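Local atomic coordinates of probable adenylyl-sulfate kinase (Synechocystis sp., PDB entry 5CB8), a protein that catalyses the ATP-dependent phosphorylation of adenosine 5'-phosphosulfate to 3'-phosphoadenylyl sulfate, the activated form of sulfate used in sulfur metabolism. Residues B[34-39]-B[127-132]; B[77-82]-B[103-108]; B[26-31]-B[123-128]; B[52-57]-B[97-102]. All blocks are in the same frame, centred on the assembly; numbering follows the deposited sequence.

Interaction 1. Residues B[34-39]-B[127-132]. With SO4 (sulfate ion), chain H.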
# COMPACT_ATOMS: atom_id res chain seq x y z
N SER B 34 -15.24 12.39 13.19
CA SER B 34 -15.55 11.09 13.79
C SER B 34 -17.04 11.03 14.07
O SER B 34 -17.59 11.93 14.72
CB SER B 34 -14.78 10.88 15.09
OG SER B 34 -15.33 9.81 15.85
N GLY B 35 -17.71 9.99 13.59
CA GLY B 35 -19.13 9.83 13.85
C GLY B 35 -20.03 10.42 12.78
O GLY B 35 -21.25 10.29 12.86
N ALA B 36 -19.46 11.08 11.77
CA ALA B 36 -20.26 11.75 10.75
C ALA B 36 -20.96 10.78 9.78
O ALA B 36 -21.82 11.19 9.00
CB ALA B 36 -19.41 12.75 9.97
N GLY B 37 -20.58 9.50 9.82
CA GLY B 37 -21.25 8.50 9.00
C GLY B 37 -20.44 8.03 7.79
O GLY B 37 -21.00 7.45 6.86
N LYS B 38 -19.13 8.27 7.81
CA LYS B 38 -18.27 7.90 6.68
C LYS B 38 -18.27 6.39 6.41
O LYS B 38 -18.44 5.94 5.28
CB LYS B 38 -16.83 8.37 6.90
CG LYS B 38 -16.64 9.88 7.05
CD LYS B 38 -15.15 10.22 7.15
CE LYS B 38 -14.51 9.53 8.37
NZ LYS B 38 -15.02 10.08 9.66
N THR B 39 -18.10 5.59 7.46
CA THR B 39 -18.04 4.14 7.31
C THR B 39 -19.36 3.55 6.79
O THR B 39 -19.37 2.65 5.94
CB THR B 39 -17.65 3.50 8.66
OG1 THR B 39 -16.25 3.73 8.89
CG2 THR B 39 -17.91 2.02 8.65
N VAL B 127 -18.25 14.22 3.97
CA VAL B 127 -19.29 13.68 4.83
C VAL B 127 -19.45 14.65 5.98
O VAL B 127 -18.66 14.66 6.93
CB VAL B 127 -18.92 12.28 5.33
CG1 VAL B 127 -20.08 11.69 6.13
CG2 VAL B 127 -18.60 11.38 4.14
N ASN B 128 -20.49 15.49 5.87
CA ASN B 128 -20.64 16.67 6.71
C ASN B 128 -21.77 16.50 7.72
O ASN B 128 -22.95 16.64 7.36
CB ASN B 128 -20.91 17.88 5.80
CG ASN B 128 -21.06 19.19 6.57
OD1 ASN B 128 -20.84 19.27 7.78
ND2 ASN B 128 -21.42 20.25 5.84
N ALA B 129 -21.42 16.21 8.97
CA ALA B 129 -22.38 16.21 10.07
C ALA B 129 -21.96 17.26 11.09
O ALA B 129 -20.76 17.45 11.30
CB ALA B 129 -22.44 14.83 10.72
N PRO B 130 -22.92 17.93 11.73
CA PRO B 130 -22.55 18.94 12.72
C PRO B 130 -21.80 18.30 13.88
O PRO B 130 -22.08 17.15 14.23
CB PRO B 130 -23.90 19.46 13.22
CG PRO B 130 -24.85 19.19 12.08
CD PRO B 130 -24.38 17.88 11.51
N LEU B 131 -20.84 19.03 14.46
CA LEU B 131 -20.11 18.51 15.61
C LEU B 131 -21.06 18.09 16.72
O LEU B 131 -20.87 17.04 17.34
CB LEU B 131 -19.11 19.54 16.14
CG LEU B 131 -18.33 19.09 17.39
CD1 LEU B 131 -17.25 18.08 17.01
CD2 LEU B 131 -17.70 20.27 18.11
N ALA B 132 -22.09 18.89 16.96
CA ALA B 132 -23.00 18.61 18.07
C ALA B 132 -23.74 17.30 17.87
O ALA B 132 -24.03 16.57 18.82
CB ALA B 132 -23.98 19.76 18.27
S SO4 H . -17.58 7.80 10.86
O1 SO4 H . -17.22 6.63 10.09
O2 SO4 H . -18.94 7.67 11.37
O3 SO4 H . -17.50 8.98 10.00
O4 SO4 H . -16.67 7.98 12.01

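Interaction 2. Residues B[77-82]-B[103-108]. With ADX (adenosine-5'-phosphosulfate), chain G; SO4 (sulfate ion), chain I.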
# COMPACT_ATOMS: atom_id res chain seq x y z
N GLU B 77 2.05 15.14 12.74
CA GLU B 77 2.99 14.34 11.94
C GLU B 77 2.43 12.97 11.58
O GLU B 77 2.57 12.50 10.43
CB GLU B 77 4.30 14.12 12.71
CG GLU B 77 5.23 15.30 12.73
CD GLU B 77 6.59 14.91 13.27
OE1 GLU B 77 6.67 13.85 13.94
OE2 GLU B 77 7.57 15.64 13.02
N ASP B 78 1.83 12.32 12.57
CA ASP B 78 1.33 10.96 12.35
C ASP B 78 0.08 10.94 11.47
O ASP B 78 -0.10 10.01 10.67
CB ASP B 78 1.09 10.26 13.70
CG ASP B 78 2.36 9.69 14.30
OD1 ASP B 78 3.46 9.95 13.76
OD2 ASP B 78 2.25 8.99 15.33
N ARG B 79 -0.79 11.94 11.61
CA ARG B 79 -1.95 12.00 10.72
C ARG B 79 -1.51 12.27 9.28
O ARG B 79 -2.10 11.74 8.33
CB ARG B 79 -2.95 13.07 11.17
CG ARG B 79 -3.63 12.80 12.51
CD ARG B 79 -4.62 13.91 12.79
NE ARG B 79 -5.10 13.98 14.18
CZ ARG B 79 -6.31 13.62 14.59
NH1 ARG B 79 -7.18 13.09 13.74
NH2 ARG B 79 -6.64 13.77 15.87
N ASP B 80 -0.47 13.08 9.12
CA ASP B 80 0.07 13.34 7.78
C ASP B 80 0.65 12.05 7.20
O ASP B 80 0.41 11.71 6.04
CB ASP B 80 1.13 14.45 7.79
CG ASP B 80 0.53 15.84 7.97
OD1 ASP B 80 -0.71 15.95 8.03
OD2 ASP B 80 1.30 16.82 8.04
N THR B 81 1.44 11.35 8.00
CA THR B 81 2.03 10.10 7.54
C THR B 81 0.92 9.12 7.17
O THR B 81 0.98 8.46 6.13
CB THR B 81 2.93 9.47 8.61
OG1 THR B 81 4.00 10.37 8.89
CG2 THR B 81 3.49 8.14 8.12
N ASN B 82 -0.09 9.04 8.03
CA ASN B 82 -1.20 8.11 7.81
C ASN B 82 -1.90 8.37 6.48
O ASN B 82 -2.03 7.47 5.64
CB ASN B 82 -2.19 8.22 8.98
CG ASN B 82 -3.37 7.26 8.86
OD1 ASN B 82 -3.19 6.04 8.73
ND2 ASN B 82 -4.58 7.79 8.91
N SER B 103 -11.98 5.90 3.57
CA SER B 103 -12.74 6.54 4.64
C SER B 103 -11.75 6.91 5.73
O SER B 103 -11.22 6.03 6.42
CB SER B 103 -13.79 5.58 5.20
OG SER B 103 -14.51 6.20 6.26
N ALA B 104 -11.49 8.20 5.89
CA ALA B 104 -10.51 8.66 6.87
C ALA B 104 -10.85 10.08 7.27
O ALA B 104 -11.28 10.87 6.43
CB ALA B 104 -9.10 8.61 6.28
N ILE B 105 -10.68 10.41 8.55
CA ILE B 105 -10.98 11.76 9.00
C ILE B 105 -10.26 12.75 8.10
O ILE B 105 -10.88 13.69 7.62
CB ILE B 105 -10.61 11.99 10.47
CG1 ILE B 105 -11.59 11.25 11.39
CG2 ILE B 105 -10.66 13.49 10.80
CD1 ILE B 105 -11.22 11.41 12.87
N SER B 106 -8.97 12.49 7.83
CA SER B 106 -8.15 13.35 6.96
C SER B 106 -8.45 14.84 7.15
O SER B 106 -8.94 15.51 6.23
CB SER B 106 -8.31 12.96 5.49
OG SER B 106 -9.67 12.77 5.12
N PRO B 107 -8.13 15.36 8.34
CA PRO B 107 -8.60 16.68 8.77
C PRO B 107 -7.84 17.84 8.15
O PRO B 107 -8.30 18.97 8.26
CB PRO B 107 -8.36 16.66 10.28
CG PRO B 107 -7.16 15.76 10.45
CD PRO B 107 -7.33 14.69 9.38
N TYR B 108 -6.70 17.58 7.50
CA TYR B 108 -5.94 18.67 6.88
C TYR B 108 -6.17 18.82 5.38
O TYR B 108 -5.82 17.93 4.58
CB TYR B 108 -4.45 18.53 7.20
CG TYR B 108 -4.17 18.70 8.68
CD1 TYR B 108 -4.15 19.97 9.25
CD2 TYR B 108 -3.97 17.60 9.50
CE1 TYR B 108 -3.92 20.14 10.60
CE2 TYR B 108 -3.74 17.76 10.87
CZ TYR B 108 -3.71 19.04 11.41
OH TYR B 108 -3.48 19.22 12.76
SB ADX G . -6.79 10.63 10.48
O1B ADX G . -5.40 10.18 10.48
O2B ADX G . -7.36 10.63 9.12
O3B ADX G . -6.86 11.97 11.08
PA ADX G . -8.19 8.29 10.92
O1A ADX G . -7.08 7.44 10.29
O2A ADX G . -9.43 8.36 10.04
O3A ADX G . -7.62 9.71 11.35
O5' ADX G . -8.57 7.59 12.31
C5' ADX G . -9.63 8.11 13.06
C4' ADX G . -10.21 7.18 13.97
O4' ADX G . -9.27 6.99 15.09
C3' ADX G . -11.46 7.69 14.55
O3' ADX G . -12.51 7.10 13.93
C2' ADX G . -11.43 7.29 15.97
O2' ADX G . -12.11 6.13 16.13
C1' ADX G . -10.00 7.04 16.31
N9 ADX G . -9.37 8.00 17.17
C8 ADX G . -8.63 7.73 18.27
N7 ADX G . -8.08 8.86 18.71
C5 ADX G . -8.45 9.87 17.88
C6 ADX G . -8.16 11.24 17.85
N6 ADX G . -7.27 11.83 18.83
N1 ADX G . -8.71 11.99 16.88
C2 ADX G . -9.51 11.44 15.93
N3 ADX G . -9.79 10.13 15.93
C4 ADX G . -9.28 9.32 16.89
S SO4 I . 5.41 11.46 5.77
O1 SO4 I . 4.80 10.61 4.74
O2 SO4 I . 5.81 10.60 6.90
O3 SO4 I . 6.61 12.10 5.21
O4 SO4 I . 4.47 12.50 6.22

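Interaction 3. Residues B[26-31]-B[123-128]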
# COMPACT_ATOMS: atom_id res chain seq x y z
N VAL B 26 -10.40 5.04 -9.93
CA VAL B 26 -10.73 6.28 -9.25
C VAL B 26 -10.66 6.08 -7.73
O VAL B 26 -11.05 5.03 -7.21
CB VAL B 26 -12.13 6.83 -9.70
CG1 VAL B 26 -13.23 5.82 -9.41
CG2 VAL B 26 -12.44 8.17 -9.03
N THR B 27 -10.13 7.07 -7.03
CA THR B 27 -10.17 7.08 -5.57
C THR B 27 -11.33 7.94 -5.11
O THR B 27 -11.40 9.13 -5.43
CB THR B 27 -8.86 7.61 -4.99
OG1 THR B 27 -7.81 6.67 -5.25
CG2 THR B 27 -8.99 7.83 -3.48
N ILE B 28 -12.26 7.32 -4.38
CA ILE B 28 -13.40 8.04 -3.81
C ILE B 28 -13.06 8.29 -2.34
O ILE B 28 -12.98 7.34 -1.56
CB ILE B 28 -14.69 7.22 -3.95
CG1 ILE B 28 -14.92 6.85 -5.42
CG2 ILE B 28 -15.90 7.98 -3.37
CD1 ILE B 28 -16.00 5.81 -5.63
N TRP B 29 -12.84 9.56 -1.98
CA TRP B 29 -12.22 9.90 -0.71
C TRP B 29 -13.20 10.57 0.26
O TRP B 29 -13.55 11.74 0.09
CB TRP B 29 -11.02 10.84 -0.94
CG TRP B 29 -10.18 11.05 0.29
CD1 TRP B 29 -10.48 11.84 1.37
CD2 TRP B 29 -8.90 10.47 0.57
NE1 TRP B 29 -9.46 11.78 2.30
CE2 TRP B 29 -8.48 10.94 1.83
CE3 TRP B 29 -8.06 9.58 -0.13
CZ2 TRP B 29 -7.27 10.55 2.41
CZ3 TRP B 29 -6.86 9.21 0.44
CH2 TRP B 29 -6.47 9.70 1.70
N LEU B 30 -13.64 9.82 1.27
CA LEU B 30 -14.60 10.35 2.24
C LEU B 30 -13.86 10.96 3.44
O LEU B 30 -13.12 10.27 4.15
CB LEU B 30 -15.56 9.25 2.70
CG LEU B 30 -16.77 9.00 1.78
CD1 LEU B 30 -16.33 8.53 0.41
CD2 LEU B 30 -17.74 8.00 2.38
N THR B 31 -14.08 12.26 3.64
CA THR B 31 -13.48 12.98 4.75
C THR B 31 -14.59 13.54 5.64
O THR B 31 -15.67 13.84 5.15
CB THR B 31 -12.57 14.12 4.22
OG1 THR B 31 -12.01 14.86 5.31
CG2 THR B 31 -13.35 15.07 3.32
N LEU B 123 -12.08 11.73 -6.23
CA LEU B 123 -13.32 12.42 -5.90
C LEU B 123 -13.35 12.68 -4.40
O LEU B 123 -13.36 11.73 -3.61
CB LEU B 123 -14.53 11.56 -6.27
CG LEU B 123 -14.90 11.41 -7.73
CD1 LEU B 123 -16.28 10.75 -7.87
CD2 LEU B 123 -14.89 12.79 -8.37
N GLU B 124 -13.38 13.95 -4.01
CA GLU B 124 -13.43 14.30 -2.59
C GLU B 124 -14.89 14.35 -2.14
O GLU B 124 -15.69 15.14 -2.66
CB GLU B 124 -12.77 15.66 -2.35
CG GLU B 124 -12.71 16.08 -0.87
CD GLU B 124 -12.09 17.46 -0.69
OE1 GLU B 124 -12.40 18.38 -1.48
OE2 GLU B 124 -11.30 17.64 0.26
N VAL B 125 -15.24 13.51 -1.18
CA VAL B 125 -16.60 13.47 -0.68
C VAL B 125 -16.59 14.01 0.76
O VAL B 125 -15.98 13.41 1.64
CB VAL B 125 -17.16 12.03 -0.71
CG1 VAL B 125 -18.59 11.99 -0.20
CG2 VAL B 125 -17.09 11.46 -2.13
N PHE B 126 -17.24 15.15 0.97
CA PHE B 126 -17.33 15.74 2.31
C PHE B 126 -18.53 15.13 3.04
O PHE B 126 -19.68 15.44 2.74
CB PHE B 126 -17.52 17.26 2.19
CG PHE B 126 -17.57 18.00 3.51
CD1 PHE B 126 -17.16 17.39 4.69
CD2 PHE B 126 -18.02 19.32 3.55
CE1 PHE B 126 -17.21 18.08 5.90
CE2 PHE B 126 -18.06 20.01 4.76
CZ PHE B 126 -17.66 19.38 5.93
N VAL B 127 -18.25 14.22 3.97
CA VAL B 127 -19.29 13.68 4.83
C VAL B 127 -19.45 14.65 5.98
O VAL B 127 -18.66 14.66 6.93
CB VAL B 127 -18.92 12.28 5.33
CG1 VAL B 127 -20.08 11.69 6.13
CG2 VAL B 127 -18.60 11.38 4.14
N ASN B 128 -20.49 15.49 5.87
CA ASN B 128 -20.64 16.67 6.71
C ASN B 128 -21.77 16.50 7.72
O ASN B 128 -22.95 16.64 7.36
CB ASN B 128 -20.91 17.88 5.80
CG ASN B 128 -21.06 19.19 6.57
OD1 ASN B 128 -20.84 19.27 7.78
ND2 ASN B 128 -21.42 20.25 5.84

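Interaction 4. Residues B[52-57]-B[97-102]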
# COMPACT_ATOMS: atom_id res chain seq x y z
N SER B 52 -22.87 -4.58 -8.76
CA SER B 52 -22.93 -4.23 -10.18
C SER B 52 -21.73 -4.78 -10.95
O SER B 52 -21.62 -4.60 -12.17
CB SER B 52 -23.03 -2.71 -10.36
OG SER B 52 -24.34 -2.26 -10.04
N GLY B 53 -20.83 -5.46 -10.24
CA GLY B 53 -19.73 -6.16 -10.88
C GLY B 53 -18.43 -5.39 -10.87
O GLY B 53 -17.46 -5.81 -11.50
N TYR B 54 -18.40 -4.27 -10.16
CA TYR B 54 -17.21 -3.45 -10.11
C TYR B 54 -16.15 -4.00 -9.17
O TYR B 54 -16.46 -4.65 -8.17
CB TYR B 54 -17.55 -1.98 -9.80
CG TYR B 54 -18.35 -1.35 -10.91
CD1 TYR B 54 -17.75 -0.99 -12.11
CD2 TYR B 54 -19.72 -1.14 -10.77
CE1 TYR B 54 -18.48 -0.43 -13.13
CE2 TYR B 54 -20.46 -0.58 -11.79
CZ TYR B 54 -19.84 -0.23 -12.97
OH TYR B 54 -20.58 0.33 -13.98
N ARG B 55 -14.90 -3.71 -9.53
CA ARG B 55 -13.68 -4.21 -8.89
C ARG B 55 -13.20 -3.13 -7.94
O ARG B 55 -12.79 -2.06 -8.39
CB ARG B 55 -12.64 -4.39 -9.99
CG ARG B 55 -11.55 -5.43 -9.78
CD ARG B 55 -10.25 -4.99 -10.49
NE ARG B 55 -10.44 -4.41 -11.82
CZ ARG B 55 -9.48 -3.81 -12.52
NH1 ARG B 55 -8.25 -3.70 -12.03
NH2 ARG B 55 -9.74 -3.31 -13.73
N LEU B 56 -13.24 -3.37 -6.63
CA LEU B 56 -12.89 -2.31 -5.69
C LEU B 56 -12.03 -2.76 -4.50
O LEU B 56 -11.90 -3.95 -4.22
CB LEU B 56 -14.14 -1.58 -5.21
CG LEU B 56 -15.13 -2.28 -4.28
CD1 LEU B 56 -14.75 -2.10 -2.82
CD2 LEU B 56 -16.52 -1.76 -4.51
N GLU B 57 -11.46 -1.77 -3.82
CA GLU B 57 -10.76 -1.98 -2.55
C GLU B 57 -11.20 -0.90 -1.59
O GLU B 57 -11.41 0.25 -2.00
CB GLU B 57 -9.24 -1.91 -2.73
CG GLU B 57 -8.63 -3.07 -3.56
CD GLU B 57 -8.83 -4.43 -2.90
OE1 GLU B 57 -9.05 -4.48 -1.67
OE2 GLU B 57 -8.75 -5.45 -3.62
N GLY B 97 -6.63 0.72 -12.58
CA GLY B 97 -8.02 0.47 -12.92
C GLY B 97 -8.97 0.17 -11.76
O GLY B 97 -10.17 -0.02 -11.98
N VAL B 98 -8.44 0.14 -10.54
CA VAL B 98 -9.26 -0.20 -9.38
C VAL B 98 -10.03 1.01 -8.83
O VAL B 98 -9.52 2.14 -8.82
CB VAL B 98 -8.39 -0.81 -8.25
CG1 VAL B 98 -9.26 -1.32 -7.12
CG2 VAL B 98 -7.54 -1.94 -8.80
N ILE B 99 -11.26 0.78 -8.39
CA ILE B 99 -12.03 1.80 -7.68
C ILE B 99 -11.67 1.69 -6.21
O ILE B 99 -11.86 0.64 -5.59
CB ILE B 99 -13.55 1.59 -7.87
CG1 ILE B 99 -13.96 1.89 -9.31
CG2 ILE B 99 -14.33 2.47 -6.90
CD1 ILE B 99 -15.42 1.53 -9.63
N VAL B 100 -11.12 2.76 -5.63
CA VAL B 100 -10.67 2.73 -4.25
C VAL B 100 -11.58 3.59 -3.38
O VAL B 100 -11.77 4.77 -3.66
CB VAL B 100 -9.23 3.26 -4.13
CG1 VAL B 100 -8.72 3.12 -2.69
CG2 VAL B 100 -8.32 2.51 -5.09
N LEU B 101 -12.15 2.99 -2.34
CA LEU B 101 -12.98 3.74 -1.39
C LEU B 101 -12.16 4.02 -0.14
O LEU B 101 -11.81 3.09 0.58
CB LEU B 101 -14.22 2.93 -0.99
CG LEU B 101 -15.47 2.93 -1.87
CD1 LEU B 101 -15.14 2.87 -3.33
CD2 LEU B 101 -16.41 1.79 -1.49
N VAL B 102 -11.87 5.29 0.11
CA VAL B 102 -11.13 5.66 1.32
C VAL B 102 -12.07 6.32 2.31
O VAL B 102 -12.88 7.17 1.94
CB VAL B 102 -9.98 6.63 1.00
CG1 VAL B 102 -9.29 7.10 2.31
CG2 VAL B 102 -8.96 5.96 0.08

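Interaction 1. Residues B[34-39]-B[127-132]
Ala36 presses its methyl group between two residues of the segment 127-132: its CB lies 3.8 Å from CB of Ala129 and 4.0 Å from CG1 of Val127. The latter branch, anti to the backbone N of Val127 (chi1 -175°), also reaches the main chain of the loop, with Val127 CG1 3.4 Å from Ala36 O. Beside it, Lys38 lays the aliphatic start of its chain across the same valine, CG of Lys38 being 3.7 Å from CB of Val127. This small apolar patch is the tight part of the contact, and no hydrogen bond joins the two segments.

Asn128, between the two contacting residues, and Pro130 after them point their CB atoms away from the loop, and the helix that begins at Leu131 runs out to an exposed Ala132. On its other side the loop curls round a sulfate ion. Gly35 N points almost straight at sulfate O4 (2.8 Å, 170°), while the amides of Gly37, Lys38 and Thr39 bind the other three oxygens. Bends at chi3 and chi4 of Lys38 bring NZ back to sulfate O3 at 2.7 Å, and NZ is also bonded to Gly32 O. An alanine at Lys38 removes the ammonium and the methylenes over Val127, which would probably leave sulfate O3 less firmly held and Gly32 O without this donor.

The glycine-rich turn fits a P-loop (Walker A), consistent with the sulfate marking a phosphate site of ATP. It links strand 26-31 to helix 38-50, packed against the end of strand 122-127, with Ser103 of strand 99-103 touching Lys38 and Thr39.

Interaction 2. Residues B[77-82]-B[103-108]
Arg79 and Asp80 of helix 76-94 face Pro107 and Tyr108 of an irregular loop, the backbones standing well apart, with 7.4 Å between CA of Arg79 and CA of Ser106, the closest CA pair. Arg79 reaches across with a chain extended from CG to NE that crosses the proline ring at about a right angle, Arg79 CD lying 3.9 Å from Pro107 CG. Asp80 OD1 nears the Tyr108 ring with the carboxylate and ring planes 82° apart, but the charge of Asp80 is paired with Lys76, which also makes a cation-pi contact with Tyr108.

Adenosine-5'-phosphosulfate lies between the two segments. Arg79 NH1 bonds sulfate oxygen O3B in the guanidinium plane (2.9 Å), while NE forms a salt bridge to Asp159. Asn82, with CG anti to its own backbone N (chi1 -179°), brings ND2 to O1B at 3.0 Å and weakly to O1A. From the loop, Ser106 N binds O2B at 2.8 Å (160°) and Ile105 N binds O2A at 2.8 Å. Ile105 CD1 touches the adenine at C2, 3.5 Å away.

Ser106, the phosphoserine intermediate by similarity, has its CB pointing away from the helix and gives its hydroxyl proton to Ala104 O from above the carbonyl plane; Trp29 NE1 and Thr31 OG1 are further partners of OG.

No hydrogen bond joins the two segments directly. Instead the ligand bridges them, its sulfate and phosphate oxygens gripped by donors from both sides, so the helix and the loop form an anion-binding wall of the substrate pocket, joined through the ligand.

Interaction 3. Residues B[26-31]-B[123-128]
Leu30 and Val125 lie side by side at the apolar centre, pointing the same way, with Leu30 CD1 3.8 Å from Val125 CB. The CG2 branch of that valine comes 3.9 Å from CG2 of Ile28, and Val127 offers its own CG2 to Leu30 CG at 3.8 Å. Farther along the same face, Val26 CG2 meets Leu123 CG. An alanine in place of Leu30 would probably open a gap between Val125, Val127 and Ile41 of the helix beyond.

Outward from this core runs the parallel backbone ladder, five hydrogen bonds in all. Trp29 takes part twice: its N donates to Leu123 O and its O accepts from Val125 N, both at 2.8 Å. The last rung, Val127 N to Thr31 O (2.9 Å), is more bent at the hydrogen, 149°, and the same carbonyl oxygen sits in plane at the edge of the Phe126 ring.

The opposite face mixes the aromatic rings of Trp29 and Phe126 with polar groups. Thr31 holds OG1 anti to its backbone N (chi1 178°), which brings the hydroxyl to Ile105 O and Tyr161 OH, and leaves CG2 against Val125 O at 3.5 Å. Glu124 forms a salt bridge with Arg112.

Strand 99-103 flanks strand 26-31 on its other edge, while helices 38-50 and 178-191 pack over the face of Ile28, Leu30 and Val125.

Interaction 4. Residues B[52-57]-B[97-102]
Leu56 and Ile99 pair in parallel register on one face of the sheet, Leu56 CB lying 4.2 Å from Ile99 CB, and the CA of the leucine makes a short CA-H...O contact to the isoleucine carbonyl. Three backbone bonds fasten the strands: Ile99 N to Arg55 O (3.2 Å), Glu57 N to Ile99 O (3.0 Å) and Leu101 N to Glu57 O (2.9 Å). On the other face Glu57 CG rests 4.0 Å from Val98 CG1. Bends at chi2 and chi3 of Arg55 place its guanidinium so that Gly97 O lies over one face, offset toward the rim, while NH1 lies 3.7 Å from Val98 CG2 and bonds Asn96 O of its own chain.

Farther out, Glu57 turns its carboxylate away to Arg95 and Asn96 of the second subunit, a salt bridge and a hydrogen bond across the dimer. Tyr54 sets CB against Ile99 CD1 and fixes its hydroxyl on Glu196 N. Gly97, at positive phi, closes helix 76-94 in a Schellman motif and turns the chain into strand 99-103; Gly53 ends helix 38-50 in the same manner.

Parallel neighbouring strands joined through helix 76-94 make a beta-alpha-beta crossover, the repeating unit of the P-loop kinase fold.

Overall arrangement
Interactions 3 and 4 build the parallel sheet: strand 26-31 lies between 99-103 and 122-127, so backbone bonds of Val100 with Val26 and Ile28 join the two contacts. Interaction 3 is wholly buried near the chain centre, whereas interaction 4 pairs the outermost strand 56-60 and meets the second subunit. Interactions 1 and 2 lie at the C-terminal ends of the strands, with no hydrogen bonds between their own segments; each instead supplies donors to a bound anion. They touch where Lys38 packs on Ser103, Ala104 and Ile105. Interaction 1 continues strand 122-127 of interaction 3 through the shared Val127, and Thr31 and Trp29 tie interaction 3 to the Ser106 loop of interaction 2.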